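Local coordinates for transcriptional regulator (Methanobacterium thermoautotrophicum, PDB 3BPV), which probably binds DNA as a dimeric winged-helix repressor of the MarR family and so regulates transcription, at residues A[19-23]-A[100-106]; A[43-49]-A[84-88]. All coordinates share one frame; numbering follows the deposited sequence.

Interaction 1: residues A[19-23]-A[100-106]; sequences GRELG and ILKVEER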
loop_
_atom_site.group_PDB
_atom_site.type_symbol
_atom_site.label_atom_id
_atom_site.label_comp_id
_atom_site.label_asym_id
_atom_site.label_seq_id
_atom_site.Cartn_x
_atom_site.Cartn_y
_atom_site.Cartn_z
ATOM N N GLY A 19 9.878 -6.791 -6.088
ATOM C CA GLY A 19 9.526 -7.973 -6.848
ATOM C C GLY A 19 10.613 -8.428 -7.800
ATOM O O GLY A 19 10.808 -9.628 -7.995
ATOM N N ARG A 20 11.325 -7.475 -8.389
ATOM C CA ARG A 20 12.390 -7.787 -9.336
ATOM C C ARG A 20 13.671 -8.229 -8.643
ATOM O O ARG A 20 14.274 -9.237 -9.017
ATOM C CB ARG A 20 12.684 -6.566 -10.214
ATOM C CG ARG A 20 11.473 -6.024 -10.950
ATOM C CD ARG A 20 10.923 -7.010 -11.972
ATOM N NE ARG A 20 11.777 -7.118 -13.150
ATOM C CZ ARG A 20 11.457 -7.806 -14.241
ATOM N NH1 ARG A 20 10.300 -8.451 -14.306
ATOM N NH2 ARG A 20 12.290 -7.845 -15.272
ATOM N N GLU A 21 14.081 -7.480 -7.625
ATOM C CA GLU A 21 15.312 -7.778 -6.903
ATOM C C GLU A 21 15.219 -8.990 -5.985
ATOM O O GLU A 21 16.206 -9.690 -5.780
ATOM C CB GLU A 21 15.741 -6.550 -6.092
ATOM C CG GLU A 21 16.000 -5.315 -6.939
ATOM C CD GLU A 21 17.358 -5.328 -7.618
ATOM O OE1 GLU A 21 17.727 -6.357 -8.222
ATOM O OE2 GLU A 21 18.057 -4.295 -7.551
ATOM N N LEU A 22 14.039 -9.245 -5.434
ATOM C CA LEU A 22 13.874 -10.378 -4.532
ATOM C C LEU A 22 12.968 -11.461 -5.092
ATOM O O LEU A 22 12.565 -12.371 -4.372
ATOM C CB LEU A 22 13.328 -9.902 -3.178
ATOM C CG LEU A 22 14.208 -8.895 -2.430
ATOM C CD1 LEU A 22 13.465 -8.365 -1.211
ATOM C CD2 LEU A 22 15.521 -9.555 -2.016
ATOM N N GLY A 23 12.658 -11.359 -6.384
ATOM C CA GLY A 23 11.810 -12.344 -7.031
ATOM C C GLY A 23 12.375 -13.750 -6.973
ATOM O O GLY A 23 11.617 -14.716 -6.960
ATOM N N ILE A 100 17.228 -7.945 2.236
ATOM C CA ILE A 100 16.065 -7.078 2.129
ATOM C C ILE A 100 16.450 -5.631 2.413
ATOM O O ILE A 100 16.076 -4.722 1.675
ATOM C CB ILE A 100 14.965 -7.518 3.114
ATOM C CG1 ILE A 100 14.362 -8.843 2.647
ATOM C CG2 ILE A 100 13.892 -6.445 3.223
ATOM C CD1 ILE A 100 13.336 -9.424 3.605
ATOM N N LEU A 101 17.212 -5.414 3.477
ATOM C CA LEU A 101 17.625 -4.060 3.823
ATOM C C LEU A 101 18.548 -3.465 2.764
ATOM O O LEU A 101 18.525 -2.261 2.531
ATOM C CB LEU A 101 18.298 -4.037 5.202
ATOM C CG LEU A 101 17.364 -4.357 6.376
ATOM C CD1 LEU A 101 18.139 -4.313 7.683
ATOM C CD2 LEU A 101 16.217 -3.358 6.414
ATOM N N LYS A 102 19.360 -4.300 2.122
ATOM C CA LYS A 102 20.255 -3.811 1.080
ATOM C C LYS A 102 19.422 -3.368 -0.120
ATOM O O LYS A 102 19.721 -2.356 -0.761
ATOM C CB LYS A 102 21.242 -4.900 0.653
ATOM C CG LYS A 102 22.219 -4.436 -0.421
ATOM C CD LYS A 102 23.087 -5.573 -0.932
ATOM C CE LYS A 102 24.012 -5.088 -2.040
ATOM N NZ LYS A 102 23.244 -4.470 -3.158
ATOM N N VAL A 103 18.378 -4.131 -0.427
ATOM C CA VAL A 103 17.501 -3.784 -1.539
ATOM C C VAL A 103 16.771 -2.475 -1.216
ATOM O O VAL A 103 16.598 -1.630 -2.096
ATOM C CB VAL A 103 16.491 -4.918 -1.812
ATOM C CG1 VAL A 103 15.422 -4.455 -2.800
ATOM C CG2 VAL A 103 17.241 -6.133 -2.369
ATOM N N GLU A 104 16.364 -2.302 0.040
ATOM C CA GLU A 104 15.687 -1.067 0.441
ATOM C C GLU A 104 16.612 0.122 0.215
ATOM O O GLU A 104 16.195 1.161 -0.295
ATOM C CB GLU A 104 15.285 -1.103 1.920
ATOM C CG GLU A 104 14.102 -1.999 2.270
ATOM C CD GLU A 104 12.816 -1.594 1.563
ATOM O OE1 GLU A 104 12.687 -0.417 1.164
ATOM O OE2 GLU A 104 11.927 -2.458 1.421
ATOM N N GLU A 105 17.876 -0.035 0.604
ATOM C CA GLU A 105 18.875 1.017 0.449
ATOM C C GLU A 105 19.074 1.365 -1.024
ATOM O O GLU A 105 19.142 2.540 -1.390
ATOM C CB GLU A 105 20.207 0.563 1.056
ATOM C CG GLU A 105 21.305 1.613 1.007
ATOM C CD GLU A 105 22.612 1.109 1.593
ATOM O OE1 GLU A 105 22.617 0.676 2.766
ATOM O OE2 GLU A 105 23.635 1.149 0.880
ATOM N N ARG A 106 19.181 0.341 -1.868
ATOM C CA ARG A 106 19.363 0.557 -3.298
ATOM C C ARG A 106 18.170 1.304 -3.892
ATOM O O ARG A 106 18.335 2.196 -4.727
ATOM C CB ARG A 106 19.551 -0.783 -4.023
ATOM C CG ARG A 106 20.875 -1.484 -3.730
ATOM C CD ARG A 106 20.930 -2.840 -4.426
ATOM N NE ARG A 106 20.721 -2.716 -5.868
ATOM C CZ ARG A 106 20.591 -3.745 -6.699
ATOM N NH1 ARG A 106 20.650 -4.987 -6.238
ATOM N NH2 ARG A 106 20.405 -3.532 -7.994
#

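Interaction 2: residues A[43-49]-A[84-88]; sequences GIKQDEL and RYILE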
loop_
_atom_site.group_PDB
_atom_site.type_symbol
_atom_site.label_atom_id
_atom_site.label_comp_id
_atom_site.label_asym_id
_atom_site.label_seq_id
_atom_site.Cartn_x
_atom_site.Cartn_y
_atom_site.Cartn_z
ATOM N N GLY A 43 6.523 -13.717 17.962
ATOM C CA GLY A 43 5.390 -14.229 18.711
ATOM C C GLY A 43 4.095 -13.471 18.498
ATOM O O GLY A 43 3.064 -13.827 19.066
ATOM N N ILE A 44 4.138 -12.420 17.687
ATOM C CA ILE A 44 2.939 -11.642 17.423
ATOM C C ILE A 44 1.865 -12.575 16.859
ATOM O O ILE A 44 2.160 -13.472 16.068
ATOM C CB ILE A 44 3.230 -10.494 16.413
ATOM C CG1 ILE A 44 2.002 -9.591 16.279
ATOM C CG2 ILE A 44 3.623 -11.070 15.056
ATOM C CD1 ILE A 44 2.238 -8.346 15.434
ATOM N N LYS A 45 0.623 -12.373 17.291
ATOM C CA LYS A 45 -0.491 -13.188 16.812
ATOM C C LYS A 45 -0.838 -12.752 15.394
ATOM O O LYS A 45 -0.706 -11.575 15.051
ATOM C CB LYS A 45 -1.725 -13.010 17.706
ATOM C CG LYS A 45 -1.787 -13.911 18.937
ATOM C CD LYS A 45 -0.700 -13.602 19.945
ATOM C CE LYS A 45 -0.910 -14.419 21.210
ATOM N NZ LYS A 45 0.185 -14.208 22.189
ATOM N N GLN A 46 -1.285 -13.699 14.576
ATOM C CA GLN A 46 -1.654 -13.381 13.206
ATOM C C GLN A 46 -2.745 -12.325 13.187
ATOM O O GLN A 46 -2.703 -11.414 12.365
ATOM C CB GLN A 46 -2.143 -14.628 12.467
ATOM C CG GLN A 46 -2.593 -14.349 11.032
ATOM C CD GLN A 46 -2.869 -15.619 10.251
ATOM O OE1 GLN A 46 -2.225 -16.645 10.470
ATOM N NE2 GLN A 46 -3.815 -15.551 9.318
ATOM N N ASP A 47 -3.722 -12.434 14.085
ATOM C CA ASP A 47 -4.793 -11.450 14.103
ATOM C C ASP A 47 -4.276 -10.080 14.524
ATOM O O ASP A 47 -4.838 -9.062 14.129
ATOM C CB ASP A 47 -5.957 -11.895 15.007
ATOM C CG ASP A 47 -5.550 -12.088 16.453
ATOM O OD1 ASP A 47 -5.153 -13.214 16.812
ATOM O OD2 ASP A 47 -5.635 -11.115 17.225
ATOM N N GLU A 48 -3.201 -10.046 15.313
ATOM C CA GLU A 48 -2.621 -8.776 15.749
ATOM C C GLU A 48 -1.863 -8.147 14.582
ATOM O O GLU A 48 -1.852 -6.922 14.420
ATOM C CB GLU A 48 -1.684 -8.994 16.946
ATOM C CG GLU A 48 -2.390 -9.578 18.161
ATOM C CD GLU A 48 -1.467 -9.820 19.338
ATOM O OE1 GLU A 48 -0.363 -10.376 19.141
ATOM O OE2 GLU A 48 -1.859 -9.466 20.471
ATOM N N LEU A 49 -1.228 -8.985 13.768
ATOM C CA LEU A 49 -0.513 -8.487 12.602
ATOM C C LEU A 49 -1.554 -7.936 11.620
ATOM O O LEU A 49 -1.345 -6.881 11.023
ATOM C CB LEU A 49 0.286 -9.613 11.943
ATOM C CG LEU A 49 1.219 -9.190 10.806
ATOM C CD1 LEU A 49 2.356 -8.358 11.380
ATOM C CD2 LEU A 49 1.777 -10.416 10.094
ATOM N N ARG A 84 -6.545 -18.385 17.576
ATOM C CA ARG A 84 -5.425 -17.496 17.285
ATOM C C ARG A 84 -4.158 -18.263 16.916
ATOM O O ARG A 84 -3.997 -19.428 17.283
ATOM C CB ARG A 84 -5.164 -16.585 18.489
ATOM C CG ARG A 84 -6.408 -15.851 18.983
ATOM C CD ARG A 84 -6.079 -14.896 20.120
ATOM N NE ARG A 84 -5.445 -13.679 19.622
ATOM C CZ ARG A 84 -4.916 -12.733 20.391
ATOM N NH1 ARG A 84 -4.929 -12.855 21.712
ATOM N NH2 ARG A 84 -4.391 -11.649 19.834
ATOM N N TYR A 85 -3.263 -17.599 16.188
ATOM C CA TYR A 85 -2.008 -18.201 15.752
ATOM C C TYR A 85 -0.803 -17.312 16.029
ATOM O O TYR A 85 -0.863 -16.093 15.855
ATOM C CB TYR A 85 -2.096 -18.537 14.261
ATOM C CG TYR A 85 -3.080 -19.648 14.003
ATOM C CD1 TYR A 85 -2.683 -20.982 14.069
ATOM C CD2 TYR A 85 -4.430 -19.371 13.798
ATOM C CE1 TYR A 85 -3.606 -22.012 13.948
ATOM C CE2 TYR A 85 -5.362 -20.396 13.676
ATOM C CZ TYR A 85 -4.942 -21.713 13.756
ATOM O OH TYR A 85 -5.855 -22.739 13.669
ATOM N N ILE A 86 0.289 -17.939 16.459
ATOM C CA ILE A 86 1.525 -17.241 16.787
ATOM C C ILE A 86 2.489 -17.280 15.613
ATOM O O ILE A 86 2.707 -18.332 15.014
ATOM C CB ILE A 86 2.214 -17.896 18.009
ATOM C CG1 ILE A 86 1.217 -18.016 19.164
ATOM C CG2 ILE A 86 3.429 -17.087 18.420
ATOM C CD1 ILE A 86 0.591 -16.714 19.575
ATOM N N LEU A 87 3.075 -16.130 15.296
ATOM C CA LEU A 87 4.013 -16.045 14.182
ATOM C C LEU A 87 5.428 -15.747 14.643
ATOM O O LEU A 87 5.639 -14.992 15.583
ATOM C CB LEU A 87 3.589 -14.937 13.212
ATOM C CG LEU A 87 2.135 -14.973 12.746
ATOM C CD1 LEU A 87 1.814 -13.716 11.958
ATOM C CD2 LEU A 87 1.904 -16.219 11.910
ATOM N N GLU A 88 6.394 -16.346 13.962
ATOM C CA GLU A 88 7.793 -16.106 14.265
ATOM C C GLU A 88 8.607 -16.307 12.999
ATOM O O GLU A 88 8.255 -17.117 12.142
ATOM C CB GLU A 88 8.290 -17.062 15.351
ATOM C CG GLU A 88 9.720 -16.782 15.786
ATOM C CD GLU A 88 10.191 -17.721 16.877
ATOM O OE1 GLU A 88 9.547 -17.761 17.945
ATOM O OE2 GLU A 88 11.204 -18.418 16.663
HETATM O O HOH W 1 -4.391 -15.091 15.187
#

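Interaction 1: residues A[19-23]-A[100-106]
Leu-22 lays its forked end over the side chains of Ile-100 and Val-103, one helical turn apart on the helix 97-111. Its two methyls divide the work: CD2 meets Val-103 CG2 at 3.8 Å, the leucine and valine running past each other in opposite directions, while CD1 comes up to Ile-100 CG1 at 4.0 Å, the two side chains crossing at about a right angle. Both Val-103 methyls also border Glu-21 CB, CG1 at 3.9 Å. With CG1 anti to the backbone N (chi1 170°), both valine methyls face the end of helix 3-21. Beyond this apolar patch the chain of Glu-21 bends toward Arg-106 and forms a salt bridge from OE2 to Arg-106 NH2; OE2 is modelled too close, over one guanidinium face, so its place and the bond length are doubtful. Glu-21 belongs to the last turn of helix 3-21 and Leu-22 is the first residue beyond it with non-helical backbone angles; the contact straddles the helix end. Val-32 of helix 29-40 touches both Leu-22 and Ile-100, and Phe-17 and Ile-18 continue the packing on Val-103. Glu-104 OE2 is hydrogen-bonded to His-14 NE2, and Glu-104 packs on Lys-4 of the second subunit. This joining of the N-terminal helix to one of the C-terminal part, close to the subunit interface, is characteristic of the helical dimerisation region of MarR proteins.

Interaction 2: residues A[43-49]-A[84-88]
In the winged helix-turn-helix unit, the segment leading into helix 46-53, the first helix of the helix-turn-helix, is stitched here to wing strand 84-89. Leu-87 receives and gives a backbone bond: its O takes Gly-43 N at 2.8 Å, and its N reaches Ile-44 O at 2.9 Å. Gln-46 N, in the first turn of the helix, bonds to Tyr-85 O at 2.7 Å, completing the single bridge that pairs Lys-45 with Ile-86. Arg-84 grips Asp-47 side-on, NE to OD1 at 2.9 Å and nearly straight (174°), NH2 to the syn lone pair of OD2. Asp-47 CG sits between its backbone N and carbonyl carbon (chi1 61°), which turns the carboxylate to the arginine. Lys-45 CG lies over one guanidinium face, 3.4 Å above its plane and displaced toward the rim, and Glu-48 OE2 adds a longer salt bridge to Arg-84 NH2 at 3.4 Å. Glu-48 OE1 also accepts Lys-45 N, tying the N-cap residue to the first turn. A water accepts from Asp-47 N and Tyr-85 N and donates to Asp-47 OD1. Inside, Leu-87 CD1 meets Leu-49 CD2 at 3.8 Å, and Leu-64 of helix 57-69 touches both leucines. Such pairing of a short interhelical segment with the two-stranded wing is a hallmark of the winged-helix fold.

Overall arrangement
The two contacts lie on opposite sides of the chain's centre, their own centres 25 Å apart and their nearest atoms about 13 Å apart. Interaction 2 is nested in sequence within the loop closed by interaction 1: 19-23 comes first, then 43-49, 84-88 and finally 100-106. Helix 29-40 connects them, as its side touches Leu-22 and Ile-100 at one contact and Leu-49 and Leu-87 at the other. Interaction 1 joins helices 3-21 and 97-111 beside the dimer interface, whereas interaction 2 holds the wing to the helix-turn-helix unit, consistent with a MarR protein whose DNA-binding lobe hangs from a helical dimerisation region.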